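PDB 6HNU: aromatic amino acid aminotransferase I from Candida albicans WO-1, which probably transfers the amino group of aromatic L-amino acids to 2-oxoglutarate, using pyridoxal 5'-phosphate as cofactor and giving an aromatic oxo-acid and L-glutamate. Local coordinates for residues T158-E163 with V181-D186; E163-S168 with T215-T220; F393-L398 with H459-G464. All coordinates share one frame; numbering follows the deposited sequence. Where two conformers were deposited one is given.

Interaction 1 (T158-E163 with V181-D186)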
loop_
_atom_site.group_PDB
_atom_site.type_symbol
_atom_site.label_atom_id
_atom_site.label_comp_id
_atom_site.label_asym_id
_atom_site.label_seq_id
_atom_site.Cartn_x
_atom_site.Cartn_y
_atom_site.Cartn_z
ATOM N N THR B 158 -6.602 6.776 23.222
ATOM C CA THR B 158 -7.297 5.491 23.438
ATOM C C THR B 158 -8.304 5.250 22.327
ATOM O O THR B 158 -9.045 6.196 21.931
ATOM C CB THR B 158 -7.984 5.470 24.813
ATOM O OG1 THR B 158 -6.920 5.464 25.756
ATOM C CG2 THR B 158 -8.835 4.239 25.043
ATOM N N ILE B 159 -8.381 3.994 21.915
ATOM C CA ILE B 159 -9.545 3.439 21.157
ATOM C C ILE B 159 -10.190 2.310 21.959
ATOM O O ILE B 159 -9.497 1.669 22.810
ATOM C CB ILE B 159 -9.110 2.969 19.760
ATOM C CG1 ILE B 159 -8.091 1.830 19.809
ATOM C CG2 ILE B 159 -8.602 4.174 19.008
ATOM C CD1 ILE B 159 -7.920 1.116 18.481
ATOM N N LEU B 160 -11.471 2.052 21.691
ATOM C CA LEU B 160 -12.155 0.869 22.231
ATOM C C LEU B 160 -12.075 -0.216 21.163
ATOM O O LEU B 160 -12.290 0.116 19.954
ATOM C CB LEU B 160 -13.602 1.201 22.596
ATOM C CG LEU B 160 -13.779 2.398 23.540
ATOM C CD1 LEU B 160 -15.244 2.696 23.709
ATOM C CD2 LEU B 160 -13.120 2.101 24.866
ATOM N N VAL B 161 -11.763 -1.436 21.606
ATOM C CA VAL B 161 -11.721 -2.655 20.750
ATOM C C VAL B 161 -12.543 -3.741 21.435
ATOM O O VAL B 161 -12.664 -3.692 22.666
ATOM C CB VAL B 161 -10.291 -3.136 20.455
ATOM C CG1 VAL B 161 -9.426 -2.052 19.798
ATOM C CG2 VAL B 161 -9.593 -3.662 21.710
ATOM N N GLU B 162 -13.038 -4.710 20.649
ATOM C CA GLU B 162 -13.653 -5.952 21.156
ATOM C C GLU B 162 -12.625 -6.660 22.052
ATOM O O GLU B 162 -11.441 -6.707 21.692
ATOM C CB GLU B 162 -14.194 -6.786 19.994
ATOM C CG GLU B 162 -15.386 -6.086 19.371
ATOM C CD GLU B 162 -15.701 -6.387 17.920
ATOM O OE1 GLU B 162 -14.765 -6.603 17.141
ATOM O OE2 GLU B 162 -16.896 -6.301 17.583
ATOM N N GLU B 163 -13.048 -7.207 23.192
ATOM C CA GLU B 163 -12.062 -7.733 24.172
ATOM C C GLU B 163 -11.334 -8.942 23.592
ATOM O O GLU B 163 -10.241 -9.195 24.060
ATOM C CB GLU B 163 -12.676 -8.077 25.531
ATOM C CG GLU B 163 -13.505 -9.339 25.521
ATOM C CD GLU B 163 -14.067 -9.741 26.882
ATOM O OE1 GLU B 163 -15.279 -9.894 26.970
ATOM O OE2 GLU B 163 -13.294 -9.923 27.801
ATOM N N VAL B 181 -8.342 -0.248 24.703
ATOM C CA VAL B 181 -9.157 -0.615 25.894
ATOM C C VAL B 181 -10.217 -1.611 25.450
ATOM O O VAL B 181 -11.011 -1.291 24.567
ATOM C CB VAL B 181 -9.747 0.625 26.570
ATOM C CG1 VAL B 181 -10.809 0.276 27.593
ATOM C CG2 VAL B 181 -8.635 1.430 27.225
ATOM N N PRO B 182 -10.252 -2.811 26.079
ATOM C CA PRO B 182 -11.151 -3.884 25.660
ATOM C C PRO B 182 -12.582 -3.650 26.176
ATOM O O PRO B 182 -12.806 -3.115 27.301
ATOM C CB PRO B 182 -10.504 -5.130 26.246
ATOM C CG PRO B 182 -9.844 -4.631 27.501
ATOM C CD PRO B 182 -9.359 -3.232 27.177
ATOM N N VAL B 183 -13.538 -3.967 25.302
ATOM C CA VAL B 183 -14.989 -3.845 25.539
ATOM C C VAL B 183 -15.538 -5.263 25.735
ATOM O O VAL B 183 -15.271 -6.117 24.890
ATOM C CB VAL B 183 -15.660 -3.115 24.358
ATOM C CG1 VAL B 183 -17.171 -3.061 24.499
ATOM C CG2 VAL B 183 -15.079 -1.712 24.180
ATOM N N THR B 184 -16.300 -5.487 26.808
ATOM C CA THR B 184 -16.714 -6.828 27.247
ATOM C C THR B 184 -17.733 -7.391 26.245
ATOM O O THR B 184 -18.616 -6.608 25.754
ATOM C CB THR B 184 -17.216 -6.818 28.687
ATOM O OG1 THR B 184 -16.117 -6.343 29.475
ATOM C CG2 THR B 184 -17.697 -8.196 29.089
ATOM N N MET B 185 -17.532 -8.663 25.910
ATOM C CA MET B 185 -18.372 -9.415 24.956
ATOM C C MET B 185 -19.081 -10.563 25.676
ATOM O O MET B 185 -18.582 -11.041 26.713
ATOM C CB MET B 185 -17.548 -10.010 23.822
ATOM C CG MET B 185 -16.842 -8.958 23.006
ATOM S SD MET B 185 -15.604 -9.696 21.974
ATOM C CE MET B 185 -16.545 -10.106 20.502
ATOM N N ASP B 186 -20.178 -11.011 25.095
ATOM C CA ASP B 186 -20.710 -12.362 25.373
ATOM C C ASP B 186 -20.615 -13.123 24.043
ATOM O O ASP B 186 -19.873 -12.681 23.153
ATOM C CB ASP B 186 -22.097 -12.275 26.017
ATOM C CG ASP B 186 -23.188 -11.692 25.123
ATOM O OD1 ASP B 186 -22.916 -11.443 23.913
ATOM O OD2 ASP B 186 -24.288 -11.423 25.655
HETATM O O HOH W 1 -16.200 -12.451 27.259
#
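Val161 is gripped through both of its backbone polar atoms by the neighbouring strand at Val181 and Val183. Its N donates to Val181 O (3.1 Å), and its O accepts from Val183 N. With Val181 N bonded to Ile159 O one step earlier, this gives the staggered ladder of a parallel pair, in which one residue bonds to two that flank its partner, here Pro182. That proline has no N-H to offer, but its N faces away from Val161 in this register, so the ladder loses nothing; its CA instead makes a CA-H...O contact with Val161 O. The last rung, Glu163 N to Val183 O, is weak.

Beyond it a side chain continues the pairing. The carboxylate oxygen Glu163 OE1 accepts an almost straight bond from Met185 N (2.8 Å, 174° at the hydrogen), on its anti side and 24° out of the carboxylate plane. CG of Glu163 sits between its own N and carbonyl carbon (chi1 74°), and the chain runs extended from there past Val183 O. A water donates to both Glu163 OE1 and Met185 O, so a second link closes on the same oxygen.

Apolar contacts line the sheet face of Leu160 and Val181, whose side chains lie side by side and point the same way. Val183 CG2 reaches Leu160 CB at 3.6 Å, and Leu195 of helix 192-200 packs on both Leu160 and Val183. Pro182 CB rests against Glu163 CB (3.7 Å), while Met185 SD lies 3.8 Å from Glu162 CB.

Strands 158-162 and 179-186 are consecutive parallel strands joined through helix 167-175, one beta-alpha-beta crossover unit of the large mixed sheet of the class I aminotransferase fold.

Interaction 2 (E163-S168 with T215-T220); sequences EYTFSS and TGQNPT. With PLP (pyridoxal-5'-phosphate), chain I; PHE (phenylalanine), chain J.
A cis peptide bond joins Asn218 to Pro219, and the loop around it lies against the backbone of Tyr164 and Thr165. Pro219 CD packs 3.5 Å from Tyr164 C, and Thr165 CA sends a CA-H...O contact to Asn218 O. Gln217 supplies the hydrogen bond between the segments: its NE2 donates to Tyr164 O (2.8 Å), approaching in the plane of that carbonyl, while Tyr164 O lies 23° out of the Gln217 amide plane. The other end of the amide is held too, since Gln217 OE1 accepts from both N and OG1 of Thr220, the latter at 2.6 Å. These bonds, with one from NE2 to Glu162 OE1, fix the rotation of the amide.

Phe166 and Asn218 carry the contact to the cofactor. CG of Phe166 is anti to the backbone N (chi1 -175°), and one ring face lies over the C2-C3-C4 side of the PLP pyridine, offset toward the rim, with Phe166 CD2 3.3 Å from PLP C2. Phe166 CZ also comes to 3.4 Å from the amino N of the bound phenylalanine. Asn218 ND2 lies obliquely to the same ring, 3.5 Å from Phe166 CD1, and donates to PLP O3 (3.2 Å, 165° at the hydrogen), while its OD1 accepts from Arg463. An aromatic ring over the pyridine and an asparagine amide on its phenolic oxygen are hallmarks of the fold-type I aminotransferase active site.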
loop_
_atom_site.group_PDB
_atom_site.type_symbol
_atom_site.label_atom_id
_atom_site.label_comp_id
_atom_site.label_asym_id
_atom_site.label_seq_id
_atom_site.Cartn_x
_atom_site.Cartn_y
_atom_site.Cartn_z
ATOM N N GLU B 163 -13.048 -7.207 23.192
ATOM C CA GLU B 163 -12.062 -7.733 24.172
ATOM C C GLU B 163 -11.334 -8.942 23.592
ATOM O O GLU B 163 -10.241 -9.195 24.060
ATOM C CB GLU B 163 -12.676 -8.077 25.531
ATOM C CG GLU B 163 -13.505 -9.339 25.521
ATOM C CD GLU B 163 -14.067 -9.741 26.882
ATOM O OE1 GLU B 163 -15.279 -9.894 26.970
ATOM O OE2 GLU B 163 -13.294 -9.923 27.801
ATOM N N TYR B 164 -11.895 -9.644 22.601
ATOM C CA TYR B 164 -11.190 -10.598 21.722
ATOM C C TYR B 164 -11.307 -10.075 20.300
ATOM O O TYR B 164 -12.436 -9.822 19.860
ATOM C CB TYR B 164 -11.746 -12.016 21.754
ATOM C CG TYR B 164 -11.687 -12.624 23.127
ATOM C CD1 TYR B 164 -12.701 -12.401 24.039
ATOM C CD2 TYR B 164 -10.573 -13.305 23.548
ATOM C CE1 TYR B 164 -12.632 -12.879 25.340
ATOM C CE2 TYR B 164 -10.506 -13.857 24.824
ATOM C CZ TYR B 164 -11.535 -13.627 25.728
ATOM O OH TYR B 164 -11.487 -14.104 27.006
ATOM N N THR B 165 -10.173 -9.839 19.659
ATOM C CA THR B 165 -10.209 -9.198 18.312
ATOM C C THR B 165 -8.995 -9.623 17.483
ATOM O O THR B 165 -8.221 -10.501 17.913
ATOM C CB THR B 165 -10.350 -7.680 18.478
ATOM O OG1 THR B 165 -10.704 -7.176 17.180
ATOM C CG2 THR B 165 -9.121 -7.017 19.053
ATOM N N PHE B 166 -8.810 -8.982 16.327
ATOM C CA PHE B 166 -7.836 -9.346 15.282
ATOM C C PHE B 166 -6.429 -8.943 15.721
ATOM O O PHE B 166 -6.239 -7.779 16.050
ATOM C CB PHE B 166 -8.293 -8.635 14.010
ATOM C CG PHE B 166 -7.521 -8.939 12.763
ATOM C CD1 PHE B 166 -6.957 -10.189 12.562
ATOM C CD2 PHE B 166 -7.391 -7.963 11.779
ATOM C CE1 PHE B 166 -6.300 -10.474 11.378
ATOM C CE2 PHE B 166 -6.695 -8.237 10.615
ATOM C CZ PHE B 166 -6.161 -9.495 10.412
ATOM N N SER B 167 -5.483 -9.872 15.813
ATOM C CA SER B 167 -4.111 -9.591 16.317
ATOM C C SER B 167 -3.410 -8.488 15.505
ATOM O O SER B 167 -2.802 -7.621 16.138
ATOM C CB SER B 167 -3.290 -10.855 16.383
ATOM O OG SER B 167 -3.862 -11.738 17.348
ATOM N N SER B 168 -3.559 -8.492 14.179
ATOM C CA SER B 168 -2.947 -7.499 13.259
ATOM C C SER B 168 -3.454 -6.099 13.594
ATOM O O SER B 168 -2.645 -5.174 13.530
ATOM C CB SER B 168 -3.184 -7.828 11.811
ATOM O OG SER B 168 -2.629 -9.094 11.513
ATOM N N THR B 215 -19.599 -8.120 11.870
ATOM C CA THR B 215 -20.178 -9.259 11.117
ATOM C C THR B 215 -19.155 -10.388 10.976
ATOM O O THR B 215 -18.139 -10.207 10.278
ATOM C CB THR B 215 -20.715 -8.818 9.750
ATOM O OG1 THR B 215 -21.481 -7.625 9.951
ATOM C CG2 THR B 215 -21.572 -9.886 9.112
ATOM N N GLY B 216 -19.401 -11.546 11.588
ATOM C CA GLY B 216 -18.442 -12.663 11.489
ATOM C C GLY B 216 -17.172 -12.322 12.266
ATOM O O GLY B 216 -16.026 -12.535 11.734
ATOM N N GLN B 217 -17.368 -11.676 13.407
ATOM C CA GLN B 217 -16.326 -11.115 14.301
ATOM C C GLN B 217 -15.169 -12.119 14.420
ATOM O O GLN B 217 -15.430 -13.305 14.558
ATOM C CB GLN B 217 -16.921 -10.833 15.667
ATOM C CG GLN B 217 -16.177 -9.835 16.540
ATOM C CD GLN B 217 -14.991 -10.386 17.307
ATOM O OE1 GLN B 217 -14.892 -11.584 17.589
ATOM N NE2 GLN B 217 -14.066 -9.491 17.632
ATOM N N ASN B 218 -13.926 -11.635 14.298
ATOM C CA ASN B 218 -12.703 -12.460 14.434
ATOM C C ASN B 218 -12.137 -12.179 15.827
ATOM O O ASN B 218 -11.693 -11.049 16.060
ATOM C CB ASN B 218 -11.728 -12.101 13.317
ATOM C CG ASN B 218 -10.429 -12.869 13.333
ATOM O OD1 ASN B 218 -10.253 -13.796 14.115
ATOM N ND2 ASN B 218 -9.534 -12.535 12.422
ATOM N N PRO B 219 -12.041 -13.148 16.774
ATOM C CA PRO B 219 -12.226 -14.592 16.570
ATOM C C PRO B 219 -13.545 -15.275 16.974
ATOM O O PRO B 219 -13.645 -16.464 16.777
ATOM C CB PRO B 219 -11.185 -15.109 17.595
ATOM C CG PRO B 219 -11.390 -14.226 18.768
ATOM C CD PRO B 219 -11.574 -12.874 18.143
ATOM N N THR B 220 -14.506 -14.543 17.520
ATOM C CA THR B 220 -15.681 -15.111 18.246
ATOM C C THR B 220 -16.674 -15.736 17.261
ATOM O O THR B 220 -17.358 -16.692 17.655
ATOM C CB THR B 220 -16.346 -14.097 19.167
ATOM O OG1 THR B 220 -16.905 -13.072 18.331
ATOM C CG2 THR B 220 -15.392 -13.533 20.194
HETATM N N1 PLP I . -9.645 -7.012 9.113
HETATM C C2 PLP I . -9.991 -8.125 9.763
HETATM C C2A PLP I . -10.753 -8.002 11.036
HETATM C C3 PLP I . -9.649 -9.385 9.276
HETATM O O3 PLP I . -9.974 -10.480 10.027
HETATM C C4 PLP I . -8.905 -9.473 8.081
HETATM C C4A PLP I . -8.508 -10.782 7.569
HETATM C C5 PLP I . -8.584 -8.296 7.392
HETATM C C6 PLP I . -8.950 -7.101 7.958
HETATM C C5A PLP I . -7.729 -8.312 6.149
HETATM O O4P PLP I . -8.303 -7.469 5.113
HETATM P P PLP I . -7.613 -7.161 3.763
HETATM O O1P PLP I . -8.706 -6.395 3.054
HETATM O O2P PLP I . -7.266 -8.532 3.116
HETATM O O3P PLP I . -6.362 -6.336 4.056
HETATM N N PHE J . -7.765 -11.661 8.390
HETATM C CA PHE J . -6.748 -12.635 7.898
HETATM C C PHE J . -6.302 -13.496 9.089
HETATM O O PHE J . -7.142 -14.192 9.684
HETATM C CB PHE J . -5.612 -11.891 7.189
HETATM C CG PHE J . -4.320 -12.655 7.069
HETATM C CD1 PHE J . -4.314 -13.992 6.692
HETATM C CD2 PHE J . -3.109 -12.029 7.332
HETATM C CE1 PHE J . -3.117 -14.691 6.595
HETATM C CE2 PHE J . -1.916 -12.729 7.230
HETATM C CZ PHE J . -1.922 -14.055 6.852
HETATM O OXT PHE J . -5.128 -13.506 9.489
#

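Interaction 3 (F393-L398 with H459-G464)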
loop_
_atom_site.group_PDB
_atom_site.type_symbol
_atom_site.label_atom_id
_atom_site.label_comp_id
_atom_site.label_asym_id
_atom_site.label_seq_id
_atom_site.Cartn_x
_atom_site.Cartn_y
_atom_site.Cartn_z
ATOM N N PHE B 393 -15.615 -18.269 10.781
ATOM C CA PHE B 393 -15.133 -18.828 12.071
ATOM C C PHE B 393 -16.268 -19.407 12.895
ATOM O O PHE B 393 -17.400 -18.896 12.915
ATOM C CB PHE B 393 -14.436 -17.743 12.885
ATOM C CG PHE B 393 -13.253 -17.148 12.167
ATOM C CD1 PHE B 393 -12.160 -17.928 11.838
ATOM C CD2 PHE B 393 -13.218 -15.784 11.876
ATOM C CE1 PHE B 393 -11.050 -17.364 11.216
ATOM C CE2 PHE B 393 -12.111 -15.236 11.251
ATOM C CZ PHE B 393 -11.050 -16.027 10.894
ATOM N N PHE B 394 -15.930 -20.478 13.609
ATOM C CA PHE B 394 -16.778 -21.077 14.660
ATOM C C PHE B 394 -15.957 -21.105 15.951
ATOM O O PHE B 394 -14.742 -21.052 15.882
ATOM C CB PHE B 394 -17.235 -22.482 14.244
ATOM C CG PHE B 394 -16.168 -23.530 14.109
ATOM C CD1 PHE B 394 -15.802 -24.306 15.200
ATOM C CD2 PHE B 394 -15.528 -23.748 12.905
ATOM C CE1 PHE B 394 -14.818 -25.263 15.067
ATOM C CE2 PHE B 394 -14.544 -24.710 12.778
ATOM C CZ PHE B 394 -14.186 -25.468 13.867
ATOM N N THR B 395 -16.612 -21.089 17.090
ATOM C CA THR B 395 -15.919 -21.265 18.388
ATOM C C THR B 395 -16.548 -22.400 19.195
ATOM O O THR B 395 -17.774 -22.638 19.091
ATOM C CB THR B 395 -15.856 -19.961 19.167
ATOM O OG1 THR B 395 -17.184 -19.476 19.381
ATOM C CG2 THR B 395 -14.983 -18.968 18.439
ATOM N N VAL B 396 -15.686 -23.083 19.960
ATOM C CA VAL B 396 -16.117 -24.016 21.027
ATOM C C VAL B 396 -15.674 -23.426 22.358
ATOM O O VAL B 396 -14.486 -23.165 22.478
ATOM C CB VAL B 396 -15.505 -25.395 20.809
ATOM C CG1 VAL B 396 -15.964 -26.347 21.897
ATOM C CG2 VAL B 396 -15.833 -25.927 19.434
ATOM N N THR B 397 -16.600 -23.210 23.280
ATOM C CA THR B 397 -16.348 -22.710 24.655
ATOM C C THR B 397 -16.251 -23.937 25.584
ATOM O O THR B 397 -17.015 -24.932 25.362
ATOM C CB THR B 397 -17.403 -21.671 25.020
ATOM O OG1 THR B 397 -17.191 -20.526 24.195
ATOM C CG2 THR B 397 -17.379 -21.220 26.467
ATOM N N LEU B 398 -15.292 -23.931 26.518
ATOM C CA LEU B 398 -15.083 -25.041 27.497
ATOM C C LEU B 398 -15.060 -24.443 28.903
ATOM O O LEU B 398 -14.586 -23.328 29.066
ATOM C CB LEU B 398 -13.787 -25.812 27.193
ATOM C CG LEU B 398 -13.598 -26.385 25.789
ATOM C CD1 LEU B 398 -12.203 -26.970 25.611
ATOM C CD2 LEU B 398 -14.634 -27.452 25.459
ATOM N N HIS B 459 -14.217 -19.873 31.802
ATOM C CA HIS B 459 -14.509 -20.370 30.431
ATOM C C HIS B 459 -13.370 -19.941 29.502
ATOM O O HIS B 459 -12.869 -18.813 29.661
ATOM C CB HIS B 459 -15.887 -19.930 29.934
ATOM C CG HIS B 459 -17.002 -20.581 30.676
ATOM N ND1 HIS B 459 -17.531 -20.018 31.823
ATOM C CD2 HIS B 459 -17.666 -21.738 30.458
ATOM C CE1 HIS B 459 -18.471 -20.806 32.294
ATOM N NE2 HIS B 459 -18.565 -21.883 31.479
ATOM N N ILE B 460 -13.016 -20.834 28.596
ATOM C CA ILE B 460 -11.949 -20.679 27.574
ATOM C C ILE B 460 -12.644 -20.996 26.261
ATOM O O ILE B 460 -13.814 -21.481 26.320
ATOM C CB ILE B 460 -10.762 -21.620 27.847
ATOM C CG1 ILE B 460 -11.171 -23.094 27.907
ATOM C CG2 ILE B 460 -10.062 -21.174 29.115
ATOM C CD1 ILE B 460 -10.025 -24.069 27.893
ATOM N N PHE B 461 -12.013 -20.678 25.145
ATOM C CA PHE B 461 -12.537 -21.104 23.840
ATOM C C PHE B 461 -11.408 -21.311 22.859
ATOM O O PHE B 461 -10.294 -20.832 23.093
ATOM C CB PHE B 461 -13.576 -20.093 23.353
ATOM C CG PHE B 461 -13.031 -18.783 22.841
ATOM C CD1 PHE B 461 -12.660 -17.797 23.735
ATOM C CD2 PHE B 461 -12.974 -18.523 21.472
ATOM C CE1 PHE B 461 -12.230 -16.552 23.290
ATOM C CE2 PHE B 461 -12.500 -17.289 21.020
ATOM C CZ PHE B 461 -12.145 -16.307 21.938
ATOM N N PHE B 462 -11.767 -21.988 21.769
ATOM C CA PHE B 462 -10.953 -22.200 20.581
ATOM C C PHE B 462 -11.711 -21.650 19.377
ATOM O O PHE B 462 -12.942 -21.791 19.305
ATOM C CB PHE B 462 -10.649 -23.677 20.379
ATOM C CG PHE B 462 -9.669 -24.185 21.398
ATOM C CD1 PHE B 462 -10.083 -24.478 22.682
ATOM C CD2 PHE B 462 -8.315 -24.236 21.107
ATOM C CE1 PHE B 462 -9.164 -24.913 23.627
ATOM C CE2 PHE B 462 -7.401 -24.670 22.060
ATOM C CZ PHE B 462 -7.836 -24.996 23.314
ATOM N N ARG B 463 -10.935 -21.062 18.475
ATOM C CA ARG B 463 -11.402 -20.604 17.147
ATOM C C ARG B 463 -11.024 -21.639 16.099
ATOM O O ARG B 463 -9.853 -22.013 15.985
ATOM C CB ARG B 463 -10.807 -19.247 16.780
ATOM C CG ARG B 463 -11.405 -18.684 15.498
ATOM C CD ARG B 463 -10.571 -17.575 14.918
ATOM N NE ARG B 463 -9.402 -18.057 14.227
ATOM C CZ ARG B 463 -8.495 -17.301 13.675
ATOM N NH1 ARG B 463 -8.631 -15.982 13.711
ATOM N NH2 ARG B 463 -7.468 -17.874 13.066
ATOM N N GLY B 464 -12.002 -21.993 15.278
ATOM C CA GLY B 464 -11.847 -22.838 14.102
ATOM C C GLY B 464 -12.420 -22.099 12.909
ATOM O O GLY B 464 -13.217 -21.173 13.135
#
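Phe393 lays one face of its ring over the side chain of Arg463, whose CD stands 3.9 Å from the ring centroid in a CH-pi contact. The guanidinium is turned only 11° from the ring plane, with Phe393 CE1 over its face and 3.5 Å from Arg463 CZ. NH1 is held by Asn218 and NH2 by Gly44 O of the second subunit, so the ring flanks a group already fixed at its tip.

At Phe394 the backbone pairs with Gly464 through two hydrogen bonds, Phe394 N to Gly464 O at 2.8 Å and the return bond from Gly464 N. CG of Phe394 stands between its own N and carbonyl carbon (chi1 66°), and the ring folds over Gly464, with Gly464 CA 3.7 Å from its centroid. The ring occupies the side of Gly464 where other residues carry a side chain.

Thr395 faces Arg463 in a non-hydrogen-bonded pair and touches Phe461 CD2 with CG2 (3.7 Å). These are the two middle strands of the antiparallel sheet in the small C-terminal domain of the aminotransferase fold.

Val396 exchanges bonds with Phe462; on their face of the sheet, Val396 packs on helix 334-377 and Phe462 on helix 413-426. At Thr397, OG1 lies 3.7 Å from Phe461 CB, and CG2 approaches His459 CB. Leu398 bonds with Ile460 in both directions, sets CB against Ile460 CG1 at 3.8 Å, and brings CD1 obliquely near Phe462 CE1.

The three contacts form a chain running from the large sheet, past the cofactor, to the small-domain sheet. Interactions 1 and 2 share Glu163 and touch directly: Glu162 OE1 lies 3.0 Å from Gln217 NE2, a probable hydrogen bond, and Met185 CE packs 3.6 Å from Thr220 CG2. Interaction 2 meets interaction 3 through a probable hydrogen bond between Asn218 OD1 and Arg463 NH1 at 2.8 Å, and Pro219 O lies against Thr395 CG2. Asn218 thus bridges PLP O3 and Arg463, consistent with its amide being held in orientation. Interactions 1 and 3 do not touch, their nearest atoms being about 7 Å apart; the loop 215-220 bridges them. The side chain of Phe393 comes within about 4 Å (nearest atoms) of the bound phenylalanine.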